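Long-range contacts in Cif (Cell cycle inhibiting factor) (PDB 3EFY), which deamidates a glutamine side chain of host NEDD8, shutting down cullin-RING ubiquitin ligases and inhibiting the host cell cycle: residues 34-39 with 160-164; 59-64 with 119-123. All blocks are in the same frame, centred on the assembly; numbering follows the deposited sequence.

Overall arrangement
The chain is the C-terminal catalytic part of Cif, and both contacts sit on neighbouring strands of its antiparallel sheet, 54-61 and 159-166, with centres about 13 Å apart. Contact 2 is nested inside the loop closed by contact 1: in chain order come 34-39, 59-64, 119-123 and 160-164. In contact 1 the loop before helix 39-47 crosses the outermost strand 159-166 and bridges to it once; contact 2 sets helix 113-124 against the end of strand 54-61. They meet where F161 packs edge-to-face with F120. Contact 2 lies nearer the probable catalytic residues: the L64 side chain is about 4 Å from that of H66, a close sequence neighbour, and F161 about 11 Å.

Contact 1 of 2, residues 34-39 with 160-164; sequences EQTLSL and SFQLF
The carbonyl oxygen of F161 takes one strong hydrogen bond and one weaker CA-H...O contact from 34-39. L37 N donates a nearly straight hydrogen bond to F161 O, 2.8 Å long. Next to it, T36 CA makes the CA-H...O contact of 3.2 Å with the same F161 O. In return F161 N donates to L37 O at 2.9 Å, which completes an antiparallel hydrogen-bonded pair. It is a single bridge. The loop thus adds one rung to strand 159-166, an outermost strand of the sheet, before S38 caps the start of helix 39-47 through its OG and the backbone N of Q41. Beyond the bridge the two backbones are joined by a water, which donates to Q35 O and accepts from L163 N. On the helix side, L39 lies beside the F161 ring and points the same way, with CD1 3.8 Å from F161 CE2, while L39 CA meets the ring at its edge. L37 reaches L163, their CD2 atoms 4.2 Å apart. Toward the other end, the extended chain of Q162 (chi2 178°) carries its amide across E34 at about a right angle, the carboxylate and amide planes 70° apart, and E34 CB sits 3.6 Å from Q162 OE1. That amide is fixed at both ends, OE1 by the hydroxyl of Y29 and NE2 by the carbonyl of F31. A bend at chi2 (-62°) turns the E34 carboxylate back to the F164 ring, bringing E34 OE1 to the ring's edge 3.5 Å from F164 CZ; E34 OE2 is hydrogen-bonded to the backbone N of C30.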
loop_
_atom_site.group_PDB
_atom_site.type_symbol
_atom_site.label_atom_id
_atom_site.label_comp_id
_atom_site.label_asym_id
_atom_site.label_seq_id
_atom_site.Cartn_x
_atom_site.Cartn_y
_atom_site.Cartn_z
ATOM N N GLU A 34 -10.289 -0.423 -12.674
ATOM C CA GLU A 34 -10.898 -1.710 -12.447
ATOM C C GLU A 34 -12.268 -1.830 -13.066
ATOM O O GLU A 34 -12.998 -0.825 -13.315
ATOM C CB GLU A 34 -10.973 -2.035 -10.923
ATOM C CG GLU A 34 -9.615 -1.935 -10.203
ATOM C CD GLU A 34 -8.517 -2.887 -10.680
ATOM O OE1 GLU A 34 -8.770 -3.856 -11.457
ATOM O OE2 GLU A 34 -7.315 -2.646 -10.340
ATOM N N GLN A 35 -12.654 -3.073 -13.307
ATOM C CA GLN A 35 -13.971 -3.370 -13.785
ATOM C C GLN A 35 -15.013 -3.061 -12.722
ATOM O O GLN A 35 -14.775 -3.232 -11.527
ATOM C CB GLN A 35 -14.106 -4.818 -14.197
ATOM C CG GLN A 35 -13.154 -5.237 -15.338
ATOM C CD GLN A 35 -13.368 -4.408 -16.573
ATOM O OE1 GLN A 35 -12.471 -3.649 -16.989
ATOM N NE2 GLN A 35 -14.568 -4.473 -17.129
ATOM N N THR A 36 -16.153 -2.599 -13.173
ATOM C CA THR A 36 -17.284 -2.274 -12.263
ATOM C C THR A 36 -18.544 -3.072 -12.530
ATOM O O THR A 36 -18.809 -3.499 -13.643
ATOM C CB THR A 36 -17.576 -0.770 -12.249
ATOM O OG1 THR A 36 -18.030 -0.345 -13.530
ATOM C CG2 THR A 36 -16.337 0.056 -11.826
ATOM N N LEU A 37 -19.313 -3.314 -11.484
ATOM C CA LEU A 37 -20.575 -4.007 -11.553
ATOM C C LEU A 37 -21.720 -3.054 -11.168
ATOM O O LEU A 37 -21.584 -2.212 -10.252
ATOM C CB LEU A 37 -20.635 -5.169 -10.536
ATOM C CG LEU A 37 -19.699 -6.373 -10.737
ATOM C CD1 LEU A 37 -18.281 -6.070 -10.477
ATOM C CD2 LEU A 37 -20.196 -7.489 -9.807
ATOM N N SER A 38 -22.834 -3.239 -11.835
ATOM C CA SER A 38 -24.108 -2.654 -11.435
ATOM C C SER A 38 -24.676 -3.446 -10.285
ATOM O O SER A 38 -24.259 -4.554 -9.998
ATOM C CB SER A 38 -25.117 -2.652 -12.589
ATOM O OG SER A 38 -25.397 -3.993 -12.970
ATOM N N LEU A 39 -25.689 -2.905 -9.642
ATOM C CA LEU A 39 -26.376 -3.673 -8.610
ATOM C C LEU A 39 -26.975 -4.967 -9.146
ATOM O O LEU A 39 -26.850 -6.007 -8.516
ATOM C CB LEU A 39 -27.508 -2.841 -8.001
ATOM C CG LEU A 39 -28.237 -3.500 -6.847
ATOM C CD1 LEU A 39 -27.352 -4.039 -5.676
ATOM C CD2 LEU A 39 -29.293 -2.486 -6.331
ATOM N N SER A 160 -22.266 1.735 -7.701
ATOM C CA SER A 160 -21.227 1.097 -8.539
ATOM C C SER A 160 -20.389 0.227 -7.600
ATOM O O SER A 160 -19.993 0.690 -6.531
ATOM C CB SER A 160 -20.317 2.165 -9.120
ATOM O OG SER A 160 -19.280 1.639 -9.924
ATOM N N PHE A 161 -20.105 -1.003 -8.011
ATOM C CA PHE A 161 -19.379 -1.946 -7.194
ATOM C C PHE A 161 -18.140 -2.440 -7.910
ATOM O O PHE A 161 -18.074 -2.471 -9.143
ATOM C CB PHE A 161 -20.232 -3.159 -6.897
ATOM C CG PHE A 161 -21.506 -2.841 -6.158
ATOM C CD1 PHE A 161 -21.481 -2.713 -4.773
ATOM C CD2 PHE A 161 -22.706 -2.695 -6.837
ATOM C CE1 PHE A 161 -22.665 -2.430 -4.074
ATOM C CE2 PHE A 161 -23.880 -2.451 -6.156
ATOM C CZ PHE A 161 -23.850 -2.303 -4.768
ATOM N N GLN A 162 -17.151 -2.858 -7.122
ATOM C CA GLN A 162 -16.019 -3.664 -7.632
ATOM C C GLN A 162 -15.903 -4.886 -6.736
ATOM O O GLN A 162 -15.969 -4.764 -5.494
ATOM C CB GLN A 162 -14.710 -2.898 -7.620
ATOM C CG GLN A 162 -14.778 -1.624 -8.479
ATOM C CD GLN A 162 -13.504 -0.820 -8.451
ATOM O OE1 GLN A 162 -12.532 -1.175 -7.761
ATOM N NE2 GLN A 162 -13.473 0.266 -9.237
ATOM N N LEU A 163 -15.789 -6.071 -7.359
ATOM C CA LEU A 163 -15.797 -7.326 -6.604
ATOM C C LEU A 163 -14.560 -8.153 -6.976
ATOM O O LEU A 163 -14.347 -8.438 -8.179
ATOM C CB LEU A 163 -17.034 -8.108 -6.930
ATOM C CG LEU A 163 -17.259 -9.456 -6.288
ATOM C CD1 LEU A 163 -17.290 -9.344 -4.740
ATOM C CD2 LEU A 163 -18.573 -10.055 -6.841
ATOM N N PHE A 164 -13.788 -8.543 -5.996
ATOM C CA PHE A 164 -12.582 -9.322 -6.205
ATOM C C PHE A 164 -12.482 -10.499 -5.237
ATOM O O PHE A 164 -12.788 -10.364 -4.044
ATOM C CB PHE A 164 -11.324 -8.482 -5.982
ATOM C CG PHE A 164 -11.072 -7.399 -6.994
ATOM C CD1 PHE A 164 -11.714 -6.183 -6.898
ATOM C CD2 PHE A 164 -10.109 -7.560 -7.978
ATOM C CE1 PHE A 164 -11.420 -5.142 -7.787
ATOM C CE2 PHE A 164 -9.816 -6.504 -8.867
ATOM C CZ PHE A 164 -10.499 -5.297 -8.745
HETATM O O HOH W 1 -14.950 -5.687 -10.222
#

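Contact 2 of 2, residues 59-64 with 119-123; sequences VNDGAL and YFSCM
Y119, the first residue of 119-123, points its ring from helix 113-124 straight at the end of strand 54-61, where its OH donates to D61 OD2 at 2.7 Å. The acceptor uses its syn lone pair and lies in the plane of the Y119 ring, at its edge, although carboxylate and ring planes are 47° apart. The same D61 OD2 is also hydrogen-bonded to the hydroxyl of Y68, so one buried oxygen joins two tyrosines. L64 crosses the tyrosine at about a right angle and brings its CB to 3.5 Å from Y119 OH. F120 follows, its ring swung toward the sheet, and F120 CZ meets V59 CG2 at 4.0 Å. One turn after Y119, M123 has CG anti to the backbone N (chi1 -178°); its chain, bent beyond CG, sets both CG and SD 3.5 Å from A63 CB, the CG approach being tighter than usual for two carbons. The remaining carboxylate oxygen, D61 OD1, accepts from L64 N at 3.0 Å, met from above the carboxylate plane. D61 thereby forms an Asx motif at the turn leading to strand 66-72 and H66, probably the catalytic histidine, in a family of the papain-like peptidase CA clan.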
loop_
_atom_site.group_PDB
_atom_site.type_symbol
_atom_site.label_atom_id
_atom_site.label_comp_id
_atom_site.label_asym_id
_atom_site.label_seq_id
_atom_site.Cartn_x
_atom_site.Cartn_y
_atom_site.Cartn_z
ATOM N N VAL A 59 -17.845 -0.614 -2.466
ATOM C CA VAL A 59 -19.100 0.019 -2.732
ATOM C C VAL A 59 -18.977 1.528 -2.896
ATOM O O VAL A 59 -18.499 2.209 -2.002
ATOM C CB VAL A 59 -20.114 -0.192 -1.566
ATOM C CG1 VAL A 59 -21.490 0.347 -1.961
ATOM C CG2 VAL A 59 -20.160 -1.718 -1.180
ATOM N N ASN A 60 -19.450 2.014 -4.029
ATOM C CA ASN A 60 -19.570 3.469 -4.301
ATOM C C ASN A 60 -21.067 3.739 -4.237
ATOM O O ASN A 60 -21.833 3.370 -5.136
ATOM C CB ASN A 60 -18.960 3.762 -5.685
ATOM C CG ASN A 60 -18.169 5.028 -5.751
ATOM O OD1 ASN A 60 -18.335 5.763 -6.763
ATOM N ND2 ASN A 60 -17.258 5.311 -4.800
ATOM N N ASP A 61 -21.507 4.256 -3.087
ATOM C CA ASP A 61 -22.903 4.455 -2.784
ATOM C C ASP A 61 -23.273 5.915 -3.042
ATOM O O ASP A 61 -23.076 6.765 -2.205
ATOM C CB ASP A 61 -23.116 4.031 -1.319
ATOM C CG ASP A 61 -24.547 4.025 -0.851
ATOM O OD1 ASP A 61 -25.409 4.715 -1.423
ATOM O OD2 ASP A 61 -24.786 3.303 0.177
ATOM N N GLY A 62 -23.871 6.135 -4.223
ATOM C CA GLY A 62 -24.163 7.480 -4.710
ATOM C C GLY A 62 -25.264 8.127 -3.885
ATOM O O GLY A 62 -25.206 9.340 -3.585
ATOM N N ALA A 63 -26.281 7.349 -3.531
ATOM C CA ALA A 63 -27.431 7.888 -2.785
ATOM C C ALA A 63 -27.061 8.301 -1.356
ATOM O O ALA A 63 -27.410 9.411 -0.874
ATOM C CB ALA A 63 -28.552 6.864 -2.790
ATOM N N LEU A 64 -26.314 7.438 -0.653
ATOM C CA LEU A 64 -25.821 7.754 0.659
ATOM C C LEU A 64 -24.702 8.776 0.596
ATOM O O LEU A 64 -24.438 9.465 1.585
ATOM C CB LEU A 64 -25.347 6.489 1.386
ATOM C CG LEU A 64 -25.161 6.539 2.906
ATOM C CD1 LEU A 64 -26.458 6.834 3.622
ATOM C CD2 LEU A 64 -24.518 5.265 3.454
ATOM N N TYR A 119 -30.268 -3.502 2.286
ATOM C CA TYR A 119 -30.046 -2.042 2.248
ATOM C C TYR A 119 -29.828 -1.541 0.807
ATOM O O TYR A 119 -30.443 -0.558 0.364
ATOM C CB TYR A 119 -28.881 -1.596 3.224
ATOM C CG TYR A 119 -28.341 -0.259 2.866
ATOM C CD1 TYR A 119 -29.050 0.899 3.165
ATOM C CD2 TYR A 119 -27.191 -0.141 2.071
ATOM C CE1 TYR A 119 -28.620 2.123 2.741
ATOM C CE2 TYR A 119 -26.733 1.088 1.662
ATOM C CZ TYR A 119 -27.449 2.221 1.999
ATOM O OH TYR A 119 -27.062 3.444 1.566
ATOM N N PHE A 120 -28.950 -2.203 0.033
ATOM C CA PHE A 120 -28.713 -1.782 -1.346
ATOM C C PHE A 120 -30.031 -1.761 -2.124
ATOM O O PHE A 120 -30.340 -0.817 -2.877
ATOM C CB PHE A 120 -27.759 -2.745 -2.097
ATOM C CG PHE A 120 -26.364 -2.859 -1.530
ATOM C CD1 PHE A 120 -25.736 -1.838 -0.889
ATOM C CD2 PHE A 120 -25.660 -4.036 -1.719
ATOM C CE1 PHE A 120 -24.488 -2.004 -0.391
ATOM C CE2 PHE A 120 -24.420 -4.191 -1.266
ATOM C CZ PHE A 120 -23.809 -3.197 -0.591
ATOM N N SER A 121 -30.812 -2.817 -1.929
ATOM C CA SER A 121 -32.075 -2.946 -2.638
ATOM C C SER A 121 -33.048 -1.812 -2.273
ATOM O O SER A 121 -33.610 -1.174 -3.146
ATOM C CB SER A 121 -32.709 -4.308 -2.367
ATOM O OG SER A 121 -33.870 -4.409 -3.174
ATOM N N CYS A 122 -33.201 -1.552 -0.989
ATOM C CA CYS A 122 -34.067 -0.452 -0.525
ATOM C C CYS A 122 -33.605 0.913 -1.036
ATOM O O CYS A 122 -34.394 1.665 -1.590
ATOM C CB CYS A 122 -34.132 -0.423 0.997
ATOM S SG CYS A 122 -34.981 -1.821 1.718
ATOM N N MET A 123 -32.319 1.238 -0.878
ATOM C CA MET A 123 -31.807 2.528 -1.317
ATOM C C MET A 123 -31.924 2.706 -2.829
ATOM O O MET A 123 -32.220 3.798 -3.319
ATOM C CB MET A 123 -30.361 2.712 -0.831
ATOM C CG MET A 123 -29.689 3.996 -1.156
ATOM S SD MET A 123 -30.464 5.381 -0.239
ATOM C CE MET A 123 -30.937 4.508 1.211
#